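Local coordinates for lipolytic enzyme, G-D-S-L family (Bacteroides thetaiotaomicron, PDB 7BR2), which is a gut microbial serine esterase of the SGNH (GDSL) hydrolase family that metabolizes the drug diltiazem, at residues Trp40-Arg53 against Asp428-Pro440. Numbering follows the deposited sequence.
Sequences WLYYMTRFPNMPIR and DVLISKIYEINKP
Arg53 grips Asp428 end-on in a salt bridge, with NH1 and NH2 both on the single oxygen OD1; the shorter bond, NH2 to OD1, is 3.0 Å. The guanidinium and carboxylate planes stand 89° apart, and the arginine chain runs extended from CG to NE to get there. At the other end of the contact, Asn438 ND2 donates to Met44 O at 3.0 Å, in the carbonyl plane on a lone pair, and more weakly to Pro48 O. Met44 O cannot be met by an i+4 N-H, because Pro48 has none.

Between these anchors sits Tyr435. Its OH receives Trp40 NE1 at 3.3 Å and a weak but nearly straight bond from Ile52 N (168°). Tyr435 OH also lies 2.8 Å from a water that sits within hydrogen-bonding distance of Met50 O and Phe47 O. Pro51 CB lies over one ring face in a CH-pi contact, while Pro48 O comes to the ring edge. A leucine at Tyr435 would probably leave the Trp40 indole N-H and this water without their shared partner and strip Pro51 of its aromatic platform.

Deeper in, Ile431 CD1 touches Trp40 CH2 at 3.6 Å, and Met44, extended beyond CG, sets SD against Ile434 CG2 and CE against Ile434 CD1, the two chains crossing at a slant. Met44 CE sits 3.4 Å above the plane of the Trp40 ring, over its centre, with Arg53 CA on the opposite face.

The two helix segments run 38° apart, with helix 344-377 touching both: Arg359 meets Trp40 and Leu355 meets Ile434. The contact joins helix 417-437 to helix 35-46 and the start of edge strand 53-58.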
loop_
_atom_site.group_PDB
_atom_site.type_symbol
_atom_site.label_atom_id
_atom_site.label_comp_id
_atom_site.label_asym_id
_atom_site.label_seq_id
_atom_site.Cartn_x
_atom_site.Cartn_y
_atom_site.Cartn_z
ATOM N N TRP A 40 -2.375 1.066 4.817
ATOM C CA TRP A 40 -2.546 1.502 6.199
ATOM C C TRP A 40 -2.685 3.019 6.265
ATOM O O TRP A 40 -3.512 3.532 7.023
ATOM C CB TRP A 40 -1.379 1.015 7.064
ATOM C CG TRP A 40 -1.673 0.974 8.551
ATOM C CD1 TRP A 40 -2.821 1.379 9.181
ATOM C CD2 TRP A 40 -0.795 0.505 9.589
ATOM N NE1 TRP A 40 -2.707 1.195 10.536
ATOM C CE2 TRP A 40 -1.477 0.659 10.815
ATOM C CE3 TRP A 40 0.505 -0.027 9.598
ATOM C CZ2 TRP A 40 -0.901 0.295 12.042
ATOM C CZ3 TRP A 40 1.075 -0.387 10.816
ATOM C CH2 TRP A 40 0.372 -0.221 12.021
ATOM N N LEU A 41 -1.899 3.751 5.463
ATOM C CA LEU A 41 -2.014 5.208 5.426
ATOM C C LEU A 41 -3.433 5.643 5.061
ATOM O O LEU A 41 -3.974 6.608 5.625
ATOM C CB LEU A 41 -1.004 5.771 4.421
ATOM C CG LEU A 41 -0.943 7.292 4.263
ATOM C CD1 LEU A 41 -0.638 7.926 5.599
ATOM C CD2 LEU A 41 0.134 7.677 3.227
ATOM N N TYR A 42 -4.046 4.950 4.105
ATOM C CA TYR A 42 -5.440 5.238 3.798
ATOM C C TYR A 42 -6.318 5.060 5.031
ATOM O O TYR A 42 -7.123 5.935 5.369
ATOM C CB TYR A 42 -5.940 4.346 2.668
ATOM C CG TYR A 42 -7.371 4.637 2.291
ATOM C CD1 TYR A 42 -7.673 5.618 1.358
ATOM C CD2 TYR A 42 -8.424 3.927 2.866
ATOM C CE1 TYR A 42 -8.985 5.887 1.005
ATOM C CE2 TYR A 42 -9.736 4.187 2.516
ATOM C CZ TYR A 42 -10.010 5.168 1.586
ATOM O OH TYR A 42 -11.305 5.440 1.230
ATOM N N TYR A 43 -6.187 3.922 5.717
ATOM C CA TYR A 43 -7.054 3.715 6.882
ATOM C C TYR A 43 -6.752 4.711 8.001
ATOM O O TYR A 43 -7.661 5.108 8.732
ATOM C CB TYR A 43 -6.906 2.293 7.422
ATOM C CG TYR A 43 -7.705 1.265 6.669
ATOM C CD1 TYR A 43 -7.245 0.729 5.476
ATOM C CD2 TYR A 43 -8.940 0.845 7.145
ATOM C CE1 TYR A 43 -7.993 -0.213 4.785
ATOM C CE2 TYR A 43 -9.694 -0.083 6.466
ATOM C CZ TYR A 43 -9.220 -0.612 5.285
ATOM O OH TYR A 43 -9.978 -1.554 4.619
ATOM N N MET A 44 -5.505 5.193 8.095
ATOM C CA MET A 44 -5.149 6.108 9.171
ATOM C C MET A 44 -5.741 7.486 8.932
ATOM O O MET A 44 -6.074 8.191 9.890
ATOM C CB MET A 44 -3.625 6.260 9.299
ATOM C CG MET A 44 -2.801 5.007 9.637
ATOM S SD MET A 44 -1.058 5.262 9.208
ATOM C CE MET A 44 -0.264 3.948 10.161
ATOM N N THR A 45 -5.859 7.897 7.671
ATOM C CA THR A 45 -6.356 9.240 7.404
ATOM C C THR A 45 -7.853 9.288 7.119
ATOM O O THR A 45 -8.504 10.276 7.464
ATOM C CB THR A 45 -5.570 9.868 6.259
ATOM O OG1 THR A 45 -5.606 8.981 5.133
ATOM C CG2 THR A 45 -4.142 10.062 6.690
ATOM N N ARG A 46 -8.404 8.276 6.439
ATOM C CA ARG A 46 -9.831 8.215 6.122
ATOM C C ARG A 46 -10.689 7.732 7.305
ATOM O O ARG A 46 -11.851 8.145 7.440
ATOM C CB ARG A 46 -10.051 7.335 4.902
ATOM C CG ARG A 46 -11.420 7.512 4.232
ATOM C CD ARG A 46 -11.606 8.907 3.654
ATOM N NE ARG A 46 -10.384 9.315 2.988
ATOM C CZ ARG A 46 -10.158 9.152 1.690
ATOM N NH1 ARG A 46 -11.067 8.559 0.936
ATOM N NH2 ARG A 46 -8.999 9.535 1.162
ATOM N N PHE A 47 -10.191 6.805 8.136
ATOM C CA PHE A 47 -10.948 6.300 9.282
ATOM C C PHE A 47 -10.129 6.526 10.550
ATOM O O PHE A 47 -9.726 5.563 11.217
ATOM C CB PHE A 47 -11.297 4.826 9.089
ATOM C CG PHE A 47 -11.989 4.551 7.797
ATOM C CD1 PHE A 47 -13.269 5.038 7.550
ATOM C CD2 PHE A 47 -11.338 3.855 6.797
ATOM C CE1 PHE A 47 -13.893 4.803 6.341
ATOM C CE2 PHE A 47 -11.963 3.614 5.583
ATOM C CZ PHE A 47 -13.237 4.091 5.355
ATOM N N PRO A 48 -9.908 7.791 10.933
ATOM C CA PRO A 48 -8.960 8.082 12.026
ATOM C C PRO A 48 -9.381 7.549 13.382
ATOM O O PRO A 48 -8.516 7.377 14.262
ATOM C CB PRO A 48 -8.903 9.613 12.038
ATOM C CG PRO A 48 -10.267 10.038 11.493
ATOM C CD PRO A 48 -10.575 9.013 10.425
ATOM N N ASN A 49 -10.665 7.266 13.588
ATOM C CA ASN A 49 -11.139 6.738 14.854
ATOM C C ASN A 49 -11.311 5.230 14.817
ATOM O O ASN A 49 -11.905 4.661 15.737
ATOM C CB ASN A 49 -12.463 7.392 15.251
ATOM C CG ASN A 49 -12.381 8.910 15.284
ATOM O OD1 ASN A 49 -11.661 9.492 16.093
ATOM N ND2 ASN A 49 -13.156 9.562 14.418
ATOM N N MET A 50 -10.799 4.565 13.784
ATOM C CA MET A 50 -10.941 3.120 13.627
ATOM C C MET A 50 -9.550 2.493 13.540
ATOM O O MET A 50 -9.092 2.121 12.451
ATOM C CB MET A 50 -11.774 2.789 12.389
ATOM C CG MET A 50 -12.270 1.373 12.357
ATOM S SD MET A 50 -12.944 0.908 10.756
ATOM C CE MET A 50 -11.512 1.082 9.707
ATOM N N PRO A 51 -8.841 2.375 14.668
ATOM C CA PRO A 51 -7.455 1.888 14.603
ATOM C C PRO A 51 -7.390 0.440 14.155
ATOM O O PRO A 51 -8.181 -0.404 14.582
ATOM C CB PRO A 51 -6.941 2.048 16.039
ATOM C CG PRO A 51 -8.154 2.054 16.880
ATOM C CD PRO A 51 -9.239 2.711 16.046
ATOM N N ILE A 52 -6.432 0.170 13.275
ATOM C CA ILE A 52 -6.114 -1.164 12.811
ATOM C C ILE A 52 -4.597 -1.320 12.870
ATOM O O ILE A 52 -3.867 -0.366 13.147
ATOM C CB ILE A 52 -6.622 -1.417 11.376
ATOM C CG1 ILE A 52 -5.846 -0.533 10.390
ATOM C CG2 ILE A 52 -8.111 -1.100 11.282
ATOM C CD1 ILE A 52 -5.942 -0.990 8.973
ATOM N N ARG A 53 -4.128 -2.518 12.521
ATOM C CA ARG A 53 -2.702 -2.810 12.443
ATOM C C ARG A 53 -2.447 -3.620 11.186
ATOM O O ARG A 53 -3.116 -4.626 10.951
ATOM C CB ARG A 53 -2.197 -3.574 13.671
ATOM C CG ARG A 53 -1.764 -2.659 14.786
ATOM C CD ARG A 53 -1.510 -3.404 16.093
ATOM N NE ARG A 53 -1.292 -2.439 17.164
ATOM C CZ ARG A 53 -0.125 -1.852 17.400
ATOM N NH1 ARG A 53 0.937 -2.139 16.646
ATOM N NH2 ARG A 53 -0.023 -0.970 18.378
ATOM N N ASP A 428 5.458 1.318 18.013
ATOM C CA ASP A 428 4.234 1.670 18.728
ATOM C C ASP A 428 4.199 3.148 19.090
ATOM O O ASP A 428 3.121 3.749 19.112
ATOM C CB ASP A 428 4.088 0.815 19.988
ATOM C CG ASP A 428 3.606 -0.591 19.688
ATOM O OD1 ASP A 428 2.923 -0.798 18.655
ATOM O OD2 ASP A 428 3.950 -1.502 20.474
ATOM N N VAL A 429 5.353 3.749 19.380
ATOM C CA VAL A 429 5.395 5.192 19.592
ATOM C C VAL A 429 4.853 5.907 18.368
ATOM O O VAL A 429 4.021 6.814 18.468
ATOM C CB VAL A 429 6.827 5.660 19.898
ATOM C CG1 VAL A 429 6.964 7.148 19.579
ATOM C CG2 VAL A 429 7.177 5.381 21.339
ATOM N N LEU A 430 5.328 5.497 17.196
ATOM C CA LEU A 430 4.908 6.147 15.957
ATOM C C LEU A 430 3.429 5.915 15.675
ATOM O O LEU A 430 2.709 6.842 15.285
ATOM C CB LEU A 430 5.760 5.643 14.796
ATOM C CG LEU A 430 7.238 5.980 14.910
ATOM C CD1 LEU A 430 8.043 5.203 13.886
ATOM C CD2 LEU A 430 7.436 7.485 14.737
ATOM N N ILE A 431 2.967 4.678 15.862
ATOM C CA ILE A 431 1.568 4.344 15.601
ATOM C C ILE A 431 0.645 5.104 16.551
ATOM O O ILE A 431 -0.429 5.584 16.151
ATOM C CB ILE A 431 1.372 2.816 15.687
ATOM C CG1 ILE A 431 2.245 2.129 14.620
ATOM C CG2 ILE A 431 -0.095 2.435 15.489
ATOM C CD1 ILE A 431 2.461 0.630 14.821
ATOM N N SER A 432 1.025 5.196 17.832
ATOM C CA SER A 432 0.231 5.971 18.779
ATOM C C SER A 432 0.199 7.439 18.393
ATOM O O SER A 432 -0.846 8.087 18.494
ATOM C CB SER A 432 0.759 5.814 20.205
ATOM O OG SER A 432 0.619 4.471 20.627
ATOM N N LYS A 433 1.339 8.000 17.984
ATOM C CA LYS A 433 1.313 9.398 17.574
ATOM C C LYS A 433 0.347 9.589 16.408
ATOM O O LYS A 433 -0.472 10.515 16.411
ATOM C CB LYS A 433 2.718 9.865 17.210
ATOM C CG LYS A 433 2.881 11.384 17.220
ATOM C CD LYS A 433 2.400 11.937 18.545
ATOM C CE LYS A 433 3.321 13.010 19.062
ATOM N NZ LYS A 433 2.986 13.438 20.446
ATOM N N ILE A 434 0.418 8.698 15.413
ATOM C CA ILE A 434 -0.469 8.794 14.258
ATOM C C ILE A 434 -1.927 8.801 14.700
ATOM O O ILE A 434 -2.710 9.657 14.277
ATOM C CB ILE A 434 -0.183 7.665 13.249
ATOM C CG1 ILE A 434 1.071 7.981 12.444
ATOM C CG2 ILE A 434 -1.372 7.464 12.321
ATOM C CD1 ILE A 434 1.577 6.794 11.634
ATOM N N TYR A 435 -2.322 7.840 15.545
ATOM C CA TYR A 435 -3.726 7.789 15.956
ATOM C C TYR A 435 -4.073 8.808 17.033
ATOM O O TYR A 435 -5.239 8.897 17.446
ATOM C CB TYR A 435 -4.088 6.380 16.408
ATOM C CG TYR A 435 -4.332 5.459 15.234
ATOM C CD1 TYR A 435 -5.543 5.475 14.566
ATOM C CD2 TYR A 435 -3.332 4.603 14.764
ATOM C CE1 TYR A 435 -5.777 4.655 13.482
ATOM C CE2 TYR A 435 -3.556 3.777 13.677
ATOM C CZ TYR A 435 -4.790 3.810 13.040
ATOM O OH TYR A 435 -5.056 2.992 11.968
ATOM N N GLU A 436 -3.101 9.590 17.483
ATOM C CA GLU A 436 -3.388 10.731 18.335
ATOM C C GLU A 436 -3.589 12.023 17.535
ATOM O O GLU A 436 -4.444 12.838 17.894
ATOM C CB GLU A 436 -2.257 10.876 19.359
ATOM C CG GLU A 436 -2.117 12.217 20.069
ATOM C CD GLU A 436 -0.793 12.319 20.849
ATOM O OE1 GLU A 436 -0.281 11.261 21.287
ATOM O OE2 GLU A 436 -0.244 13.438 20.984
ATOM N N ILE A 437 -2.885 12.202 16.417
ATOM C CA ILE A 437 -2.946 13.463 15.691
ATOM C C ILE A 437 -3.787 13.380 14.420
ATOM O O ILE A 437 -3.792 14.331 13.645
ATOM C CB ILE A 437 -1.541 13.984 15.366
ATOM C CG1 ILE A 437 -0.871 13.071 14.331
ATOM C CG2 ILE A 437 -0.742 14.136 16.638
ATOM C CD1 ILE A 437 0.487 13.546 13.873
ATOM N N ASN A 438 -4.476 12.267 14.164
ATOM C CA ASN A 438 -5.154 12.123 12.879
ATOM C C ASN A 438 -6.604 12.609 12.904
ATOM O O ASN A 438 -7.324 12.411 11.920
ATOM C CB ASN A 438 -5.086 10.668 12.388
ATOM C CG ASN A 438 -5.740 9.696 13.331
ATOM O OD1 ASN A 438 -6.116 10.057 14.439
ATOM N ND2 ASN A 438 -5.855 8.437 12.906
ATOM N N LYS A 439 -7.050 13.221 14.002
ATOM C CA LYS A 439 -8.430 13.694 14.113
ATOM C C LYS A 439 -8.574 15.073 13.478
ATOM O O LYS A 439 -7.919 16.025 13.932
ATOM C CB LYS A 439 -8.857 13.758 15.578
ATOM C CG LYS A 439 -8.298 12.645 16.463
ATOM C CD LYS A 439 -8.813 11.299 16.010
ATOM C CE LYS A 439 -8.240 10.204 16.878
ATOM N NZ LYS A 439 -8.207 8.866 16.232
ATOM N N PRO A 440 -9.431 15.239 12.475
ATOM C CA PRO A 440 -9.614 16.572 11.894
ATOM C C PRO A 440 -10.096 17.546 12.953
ATOM O O PRO A 440 -10.872 17.190 13.840
ATOM C CB PRO A 440 -10.677 16.354 10.811
ATOM C CG PRO A 440 -10.635 14.903 10.502
ATOM C CD PRO A 440 -10.264 14.225 11.809
HETATM O O HOH W 1 -7.498 3.339 10.641
#